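Cytochrome P450 (Novosphingobium aromaticivorans, PDB 3OFT) is a cytochrome P450 (CYP101C1), a single-chain haem protein rich in helices that binds iron protoporphyrin IX. Local coordinates at residues K80-I85 / E180-A185; P145-L150 / R162-G167. All blocks are in the same frame, centred on the assembly; numbering follows the deposited sequence.

Interaction 1: K80-I85 / E180-A185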
ATOM      1  N   LYS A  80       2.214   1.171  19.190  1.00 13.50           N
ATOM      2  CA  LYS A  80       2.749   0.539  20.387  1.00 14.25           C
ATOM      3  C   LYS A  80       2.449  -0.946  20.346  1.00 12.98           C
ATOM      4  O   LYS A  80       3.258  -1.761  20.802  1.00 13.58           O
ATOM      5  CB  LYS A  80       2.135   1.181  21.644  1.00 15.84           C
ATOM      6  CG  LYS A  80       2.594   0.559  22.951  1.00 20.62           C
ATOM      7  CD  LYS A  80       2.582   1.612  24.051  1.00 27.52           C
ATOM      8  CE  LYS A  80       3.777   1.407  24.981  1.00 30.47           C
ATOM      9  NZ  LYS A  80       3.442   0.431  26.041  1.00 30.52           N
ATOM     10  N   VAL A  81       1.287  -1.311  19.802  1.00 11.78           N
ATOM     11  CA  VAL A  81       0.959  -2.730  19.672  1.00 12.56           C
ATOM     12  C   VAL A  81       1.680  -3.419  18.502  1.00 12.35           C
ATOM     13  O   VAL A  81       2.255  -4.500  18.653  1.00 11.46           O
ATOM     14  CB  VAL A  81      -0.570  -2.948  19.627  1.00 12.64           C
ATOM     15  CG1 VAL A  81      -0.920  -4.406  19.296  1.00 14.27           C
ATOM     16  CG2 VAL A  81      -1.198  -2.557  21.018  1.00 12.72           C
ATOM     17  N   MET A  82       1.609  -2.812  17.328  1.00 11.04           N
ATOM     18  CA  MET A  82       2.086  -3.497  16.122  1.00 12.98           C
ATOM     19  C   MET A  82       3.598  -3.668  16.048  1.00 11.49           C
ATOM     20  O   MET A  82       4.043  -4.724  15.622  1.00 12.92           O
ATOM     21  CB  MET A  82       1.490  -2.886  14.855  1.00 12.75           C
ATOM     22  CG  MET A  82      -0.027  -3.179  14.754  1.00 18.18           C
ATOM     23  SD  MET A  82      -0.408  -4.934  14.499  1.00 26.38           S
ATOM     24  CE  MET A  82      -2.195  -4.791  14.429  1.00 29.33           C
ATOM     25  N   GLN A  83       4.373  -2.659  16.462  1.00 10.48           N
ATOM     26  CA  GLN A  83       5.840  -2.781  16.539  1.00 10.90           C
ATOM     27  C   GLN A  83       6.413  -3.411  15.263  1.00  9.46           C
ATOM     28  O   GLN A  83       7.301  -4.278  15.306  1.00  9.88           O
ATOM     29  CB  GLN A  83       6.260  -3.601  17.784  1.00 11.07           C
ATOM     30  CG  GLN A  83       5.863  -2.910  19.086  1.00 14.23           C
ATOM     31  CD  GLN A  83       6.778  -1.754  19.318  1.00 20.71           C
ATOM     32  OE1 GLN A  83       7.943  -1.947  19.615  1.00 21.85           O
ATOM     33  NE2 GLN A  83       6.269  -0.534  19.131  1.00 22.56           N
ATOM     34  N   PHE A  84       5.942  -2.928  14.119  1.00  8.63           N
ATOM     35  CA  PHE A  84       6.368  -3.493  12.827  1.00  8.43           C
ATOM     36  C   PHE A  84       7.855  -3.309  12.541  1.00  8.21           C
ATOM     37  O   PHE A  84       8.443  -2.255  12.798  1.00  6.45           O
ATOM     38  CB  PHE A  84       5.605  -2.804  11.695  1.00  7.94           C
ATOM     39  CG  PHE A  84       4.189  -3.216  11.570  1.00 11.03           C
ATOM     40  CD1 PHE A  84       3.844  -4.542  11.436  1.00  7.76           C
ATOM     41  CD2 PHE A  84       3.186  -2.248  11.499  1.00 11.45           C
ATOM     42  CE1 PHE A  84       2.514  -4.922  11.279  1.00  7.64           C
ATOM     43  CE2 PHE A  84       1.861  -2.626  11.322  1.00 13.28           C
ATOM     44  CZ  PHE A  84       1.529  -3.972  11.211  1.00  9.81           C
ATOM     45  N   ILE A  85       8.462  -4.357  11.992  1.00  6.48           N
ATOM     46  CA  ILE A  85       9.849  -4.270  11.541  1.00  7.90           C
ATOM     47  C   ILE A  85       9.896  -4.521  10.010  1.00  7.66           C
ATOM     48  O   ILE A  85       9.358  -5.526   9.522  1.00  8.66           O
ATOM     49  CB  ILE A  85      10.738  -5.327  12.245  1.00  6.33           C
ATOM     50  CG1 ILE A  85      11.010  -4.918  13.696  1.00  7.77           C
ATOM     51  CG2 ILE A  85      12.086  -5.488  11.496  1.00  9.02           C
ATOM     52  CD1 ILE A  85      11.774  -6.082  14.453  1.00  8.85           C
ATOM     53  N   GLU A 180      -4.889  -5.145  19.633  1.00 23.05           N
ATOM     54  CA  GLU A 180      -4.173  -6.243  20.284  1.00 22.78           C
ATOM     55  C   GLU A 180      -4.678  -7.617  19.792  1.00 22.01           C
ATOM     56  O   GLU A 180      -3.875  -8.525  19.535  1.00 20.48           O
ATOM     57  CB  GLU A 180      -4.205  -6.085  21.819  1.00 23.10           C
ATOM     58  CG  GLU A 180      -3.452  -7.164  22.612  1.00 27.41           C
ATOM     59  CD  GLU A 180      -1.923  -7.158  22.433  1.00 30.63           C
ATOM     60  OE1 GLU A 180      -1.331  -8.264  22.340  1.00 31.60           O
ATOM     61  OE2 GLU A 180      -1.312  -6.068  22.398  1.00 30.34           O
ATOM     62  N   GLN A 181      -5.988  -7.758  19.589  1.00 21.36           N
ATOM     63  CA  GLN A 181      -6.517  -9.051  19.121  1.00 22.59           C
ATOM     64  C   GLN A 181      -6.129  -9.339  17.677  1.00 21.73           C
ATOM     65  O   GLN A 181      -5.903 -10.477  17.309  1.00 21.08           O
ATOM     66  CB  GLN A 181      -8.038  -9.115  19.275  1.00 22.57           C
ATOM     67  CG  GLN A 181      -8.477  -9.189  20.738  1.00 25.50           C
ATOM     68  CD  GLN A 181      -9.962  -8.990  20.900  1.00 27.80           C
ATOM     69  OE1 GLN A 181     -10.600  -8.335  20.083  1.00 30.48           O
ATOM     70  NE2 GLN A 181     -10.525  -9.576  21.953  1.00 29.00           N
ATOM     71  N   LEU A 182      -6.101  -8.294  16.857  1.00 21.38           N
ATOM     72  CA  LEU A 182      -5.682  -8.414  15.457  1.00 21.22           C
ATOM     73  C   LEU A 182      -4.195  -8.787  15.366  1.00 21.07           C
ATOM     74  O   LEU A 182      -3.816  -9.668  14.591  1.00 21.85           O
ATOM     75  CB  LEU A 182      -5.952  -7.112  14.715  1.00 21.77           C
ATOM     76  CG  LEU A 182      -5.468  -6.994  13.268  1.00 23.25           C
ATOM     77  CD1 LEU A 182      -6.044  -8.095  12.356  1.00 23.19           C
ATOM     78  CD2 LEU A 182      -5.824  -5.606  12.715  1.00 26.39           C
ATOM     79  N   LYS A 183      -3.363  -8.121  16.159  1.00 19.51           N
ATOM     80  CA  LYS A 183      -1.943  -8.478  16.276  1.00 18.84           C
ATOM     81  C   LYS A 183      -1.790  -9.935  16.699  1.00 18.67           C
ATOM     82  O   LYS A 183      -1.002 -10.680  16.123  1.00 17.94           O
ATOM     83  CB  LYS A 183      -1.231  -7.566  17.282  1.00 19.13           C
ATOM     84  CG  LYS A 183       0.266  -7.923  17.478  1.00 19.88           C
ATOM     85  CD  LYS A 183       0.841  -7.441  18.781  1.00 24.41           C
ATOM     86  CE  LYS A 183       1.634  -8.508  19.472  1.00 26.41           C
ATOM     87  NZ  LYS A 183       0.895  -8.981  20.703  1.00 29.35           N
ATOM     88  N   GLN A 184      -2.548 -10.352  17.710  1.00 17.91           N
ATOM     89  CA  GLN A 184      -2.426 -11.725  18.193  1.00 17.79           C
ATOM     90  C   GLN A 184      -2.896 -12.743  17.104  1.00 16.87           C
ATOM     91  O   GLN A 184      -2.258 -13.795  16.923  1.00 17.06           O
ATOM     92  CB  GLN A 184      -3.194 -11.896  19.507  1.00 18.23           C
ATOM     93  CG  GLN A 184      -3.132 -13.328  20.110  1.00 20.30           C
ATOM     94  CD  GLN A 184      -1.763 -13.663  20.722  1.00 23.47           C
ATOM     95  OE1 GLN A 184      -1.209 -14.738  20.482  1.00 27.19           O
ATOM     96  NE2 GLN A 184      -1.204 -12.728  21.488  1.00 19.97           N
ATOM     97  N   ALA A 185      -3.998 -12.418  16.418  1.00 15.17           N
ATOM     98  CA  ALA A 185      -4.547 -13.239  15.322  1.00 15.49           C
ATOM     99  C   ALA A 185      -3.513 -13.364  14.208  1.00 14.93           C
ATOM    100  O   ALA A 185      -3.311 -14.446  13.704  1.00 14.26           O
ATOM    101  CB  ALA A 185      -5.861 -12.646  14.745  1.00 15.12           C
TER
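Apolar and van der Waals contact carries most of the meeting between 80-85 and 180-185. V81 sends CG1, anti to its backbone N (chi1 172°), obliquely across the chain of K183, where it lies 3.5 Å from CD. One turn earlier in helix 179-199, E180 OE2 lies 3.5 Å from V81 CG1, so V81 rests against both members of a charged pair. M82 and K183 run past each other in opposite senses, with M82 SD 3.9 Å from K183 CB. The bend at chi2 (-67°) turns the thioether so that M82 CE ends 4.1 Å from L182 CD2. In P450 terms the short helix 78-82 lies in the B-C region, as its place in the chain ahead of helix 91-104 suggests, and helix 179-199 probably corresponds to helix G; they meet near the protein surface. No hydrogen bond crosses the contact; K183 CD lies 3.3 Å from V81 O in van der Waals contact. The charges pair within helix 179-199 instead: K183 NZ reaches E180 OE1 at 2.9 Å, a salt bridge in which the ammonium approaches OE1 from somewhat above the carboxylate plane. Bends at chi3 and chi4 carry the ammonium back to E180, while the methylenes face V81. From helix 221-252, R229 NH1 hydrogen-bonds M82 O and R226 NE hydrogen-bonds Q83 O; Q83, with positive phi, is the first residue to leave the helix.

Interaction 2: P145-L150 / R162-G167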
ATOM      1  N   PRO A 145      -4.153 -10.813  -3.064  1.00 11.46           N
ATOM      2  CA  PRO A 145      -2.923 -10.610  -2.277  1.00 11.10           C
ATOM      3  C   PRO A 145      -2.675 -11.721  -1.258  1.00 11.32           C
ATOM      4  O   PRO A 145      -1.529 -12.096  -1.049  1.00 11.16           O
ATOM      5  CB  PRO A 145      -3.176  -9.267  -1.562  1.00  9.54           C
ATOM      6  CG  PRO A 145      -4.171  -8.545  -2.481  1.00 11.04           C
ATOM      7  CD  PRO A 145      -5.075  -9.667  -2.917  1.00 11.25           C
ATOM      8  N   LEU A 146      -3.729 -12.244  -0.635  1.00 11.30           N
ATOM      9  CA  LEU A 146      -3.529 -13.372   0.283  1.00 12.83           C
ATOM     10  C   LEU A 146      -3.089 -14.619  -0.462  1.00 12.52           C
ATOM     11  O   LEU A 146      -2.175 -15.283   0.009  1.00 12.76           O
ATOM     12  CB  LEU A 146      -4.763 -13.663   1.143  1.00 13.50           C
ATOM     13  CG  LEU A 146      -4.510 -14.790   2.175  1.00 17.49           C
ATOM     14  CD1 LEU A 146      -3.455 -14.389   3.249  1.00 18.48           C
ATOM     15  CD2 LEU A 146      -5.822 -15.226   2.860  1.00 19.97           C
ATOM     16  N   ASN A 147      -3.720 -14.949  -1.600  1.00 11.90           N
ATOM     17  CA  ASN A 147      -3.223 -16.049  -2.440  1.00 12.56           C
ATOM     18  C   ASN A 147      -1.774 -15.888  -2.832  1.00 11.64           C
ATOM     19  O   ASN A 147      -0.990 -16.856  -2.828  1.00 10.68           O
ATOM     20  CB  ASN A 147      -4.072 -16.273  -3.712  1.00 13.45           C
ATOM     21  CG  ASN A 147      -5.465 -16.788  -3.405  1.00 17.71           C
ATOM     22  OD1 ASN A 147      -5.799 -17.027  -2.242  1.00 17.62           O
ATOM     23  ND2 ASN A 147      -6.304 -16.927  -4.453  1.00 14.87           N
ATOM     24  N   ILE A 148      -1.389 -14.673  -3.203  1.00 10.61           N
ATOM     25  CA  ILE A 148       0.015 -14.436  -3.524  1.00 11.59           C
ATOM     26  C   ILE A 148       0.908 -14.666  -2.296  1.00 11.70           C
ATOM     27  O   ILE A 148       1.963 -15.300  -2.391  1.00 12.05           O
ATOM     28  CB  ILE A 148       0.209 -13.043  -4.162  1.00 10.97           C
ATOM     29  CG1 ILE A 148      -0.422 -13.015  -5.565  1.00 10.76           C
ATOM     30  CG2 ILE A 148       1.661 -12.631  -4.145  1.00 11.97           C
ATOM     31  CD1 ILE A 148      -0.469 -11.627  -6.148  1.00 12.29           C
ATOM     32  N   PHE A 149       0.466 -14.193  -1.138  1.00 11.68           N
ATOM     33  CA  PHE A 149       1.274 -14.355   0.083  1.00 12.17           C
ATOM     34  C   PHE A 149       1.624 -15.809   0.315  1.00 11.88           C
ATOM     35  O   PHE A 149       2.773 -16.149   0.643  1.00 12.31           O
ATOM     36  CB  PHE A 149       0.484 -13.898   1.292  1.00 11.87           C
ATOM     37  CG  PHE A 149       1.203 -14.118   2.588  1.00 14.06           C
ATOM     38  CD1 PHE A 149       2.255 -13.277   2.963  1.00 15.32           C
ATOM     39  CD2 PHE A 149       0.862 -15.198   3.407  1.00 15.24           C
ATOM     40  CE1 PHE A 149       2.918 -13.493   4.184  1.00 17.86           C
ATOM     41  CE2 PHE A 149       1.518 -15.409   4.626  1.00 18.17           C
ATOM     42  CZ  PHE A 149       2.545 -14.542   5.008  1.00 17.36           C
ATOM     43  N   LEU A 150       0.609 -16.662   0.203  1.00 12.22           N
ATOM     44  CA  LEU A 150       0.791 -18.106   0.426  1.00 13.18           C
ATOM     45  C   LEU A 150       1.800 -18.708  -0.555  1.00 12.80           C
ATOM     46  O   LEU A 150       2.576 -19.642  -0.213  1.00 13.13           O
ATOM     47  CB  LEU A 150      -0.560 -18.811   0.254  1.00 13.08           C
ATOM     48  CG  LEU A 150      -1.472 -19.052   1.457  1.00 17.88           C
ATOM     49  CD1 LEU A 150      -0.969 -18.496   2.777  1.00 18.62           C
ATOM     50  CD2 LEU A 150      -2.931 -18.746   1.191  1.00 17.95           C
ATOM     51  N   ARG A 162      -7.492 -24.299   3.670  1.00 28.20           N
ATOM     52  CA  ARG A 162      -7.520 -24.015   5.108  1.00 28.17           C
ATOM     53  C   ARG A 162      -6.846 -22.665   5.374  1.00 27.61           C
ATOM     54  O   ARG A 162      -7.431 -21.792   6.006  1.00 27.15           O
ATOM     55  CB  ARG A 162      -6.840 -25.139   5.915  1.00 27.98           C
ATOM     56  CG  ARG A 162      -6.967 -24.972   7.436  1.00 28.71           C
ATOM     57  CD  ARG A 162      -6.412 -26.171   8.220  1.00 30.37           C
ATOM     58  NE  ARG A 162      -5.005 -26.426   7.901  1.00 30.70           N
ATOM     59  CZ  ARG A 162      -3.974 -25.731   8.386  1.00 31.08           C
ATOM     60  NH1 ARG A 162      -4.170 -24.742   9.248  1.00 30.01           N
ATOM     61  NH2 ARG A 162      -2.737 -26.037   8.019  1.00 29.04           N
ATOM     62  N   LEU A 163      -5.632 -22.489   4.852  1.00 27.36           N
ATOM     63  CA  LEU A 163      -4.858 -21.277   5.117  1.00 26.95           C
ATOM     64  C   LEU A 163      -5.518 -20.013   4.545  1.00 27.69           C
ATOM     65  O   LEU A 163      -5.423 -18.931   5.129  1.00 27.73           O
ATOM     66  CB  LEU A 163      -3.411 -21.445   4.649  1.00 26.33           C
ATOM     67  CG  LEU A 163      -2.607 -22.443   5.485  1.00 26.06           C
ATOM     68  CD1 LEU A 163      -1.189 -22.591   4.938  1.00 24.46           C
ATOM     69  CD2 LEU A 163      -2.607 -22.026   6.977  1.00 26.23           C
ATOM     70  N   ARG A 164      -6.207 -20.171   3.414  1.00 28.31           N
ATOM     71  CA  ARG A 164      -6.959 -19.101   2.773  1.00 29.25           C
ATOM     72  C   ARG A 164      -8.115 -18.656   3.694  1.00 29.86           C
ATOM     73  O   ARG A 164      -8.314 -17.462   3.924  1.00 29.10           O
ATOM     74  CB  ARG A 164      -7.504 -19.609   1.419  1.00 29.58           C
ATOM     75  CG  ARG A 164      -7.336 -18.663   0.266  1.00 31.79           C
ATOM     76  CD  ARG A 164      -7.940 -19.250  -1.036  1.00 33.25           C
ATOM     77  NE  ARG A 164      -6.903 -19.777  -1.918  1.00 37.03           N
ATOM     78  CZ  ARG A 164      -6.806 -21.025  -2.388  1.00 39.22           C
ATOM     79  NH1 ARG A 164      -7.705 -21.963  -2.061  1.00 39.24           N
ATOM     80  NH2 ARG A 164      -5.788 -21.339  -3.204  1.00 37.55           N
ATOM     81  N   GLN A 165      -8.855 -19.624   4.239  1.00 30.55           N
ATOM     82  CA  GLN A 165      -9.963 -19.300   5.151  1.00 32.07           C
ATOM     83  C   GLN A 165      -9.506 -18.665   6.470  1.00 31.81           C
ATOM     84  O   GLN A 165     -10.073 -17.651   6.903  1.00 31.16           O
ATOM     85  CB  GLN A 165     -10.865 -20.507   5.386  1.00 32.25           C
ATOM     86  CG  GLN A 165     -12.104 -20.480   4.473  1.00 36.43           C
ATOM     87  CD  GLN A 165     -12.816 -21.831   4.383  1.00 42.05           C
ATOM     88  OE1 GLN A 165     -12.789 -22.630   5.332  1.00 44.24           O
ATOM     89  NE2 GLN A 165     -13.446 -22.097   3.232  1.00 40.43           N
ATOM     90  N   LEU A 166      -8.469 -19.235   7.082  1.00 31.67           N
ATOM     91  CA  LEU A 166      -7.833 -18.629   8.270  1.00 32.18           C
ATOM     92  C   LEU A 166      -7.420 -17.166   8.006  1.00 31.89           C
ATOM     93  O   LEU A 166      -7.570 -16.288   8.868  1.00 31.76           O
ATOM     94  CB  LEU A 166      -6.597 -19.453   8.681  1.00 32.20           C
ATOM     95  CG  LEU A 166      -6.538 -20.488   9.826  1.00 34.33           C
ATOM     96  CD1 LEU A 166      -7.899 -20.966  10.326  1.00 35.71           C
ATOM     97  CD2 LEU A 166      -5.649 -21.683   9.451  1.00 32.00           C
ATOM     98  N   GLY A 167      -6.888 -16.922   6.810  1.00 31.64           N
ATOM     99  CA  GLY A 167      -6.468 -15.580   6.405  1.00 32.72           C
ATOM    100  C   GLY A 167      -7.562 -14.523   6.275  1.00 32.93           C
ATOM    101  O   GLY A 167      -7.285 -13.359   6.483  1.00 32.70           O
TER
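L146 lays its CD2 methyl over the backbone of helix 160-171, 3.6 Å from G167 CA and 3.5 Å from R164 O. Its CG stands anti to the backbone N (chi1 -176°), which directs the branch across to the opposing helix. G167 has no side chain, and a CB there would collide with that methyl, so the leucine packs directly on the main chain. By its place in the P450 fold this is probably the packing of helix E on helix F, and the two short segments cross at 131°, closer to antiparallel than to parallel, with axes 10.3 Å apart. One turn on, L150 continues the apolar row: its CD1 lies 4.3 Å from L163 CB. Neighbouring helices close in around this row, with Y189 of helix 179-199 against L150 and its hydroxyl bonded to the L163 carbonyl oxygen, while P145 packs on helix 221-252. The polar part of the contact sits beside the leucines, where R164 bends at chi3 and crosses N147 obliquely, the amide and guanidinium planes being 71° apart. N147 is buried, and its OD1 also lies 3.3 Å from R164 CD, so the aliphatic part of the arginine runs against the amide oxygen. R164 NE donates to N147 OD1 at 3.0 Å in a bent bond; the oxygen lies almost in the guanidinium plane, whereas the donor stands above the carbonyl plane.

In the fold
Helices 160-171 and 179-199 follow each other in the chain, and each supplies one side of a contact: interaction 2 uses the first, interaction 1 the second. Interaction 2 is nested within the long loop that interaction 1 closes. Their centres are 19 Å apart and their nearest atoms about 7 Å, so they do not touch, but L182 and A185 pack on L170 while Y189 and F193 reach back to the leucines of interaction 2. Helix 221-252 backs both. In interaction 1 the M82 side chain is about 8 Å from (2R,5R)-hexane-2,5-diol, touches L72, which lines that pocket, and is about 12 Å from haem; L146 in interaction 2 is about 11 Å from haem.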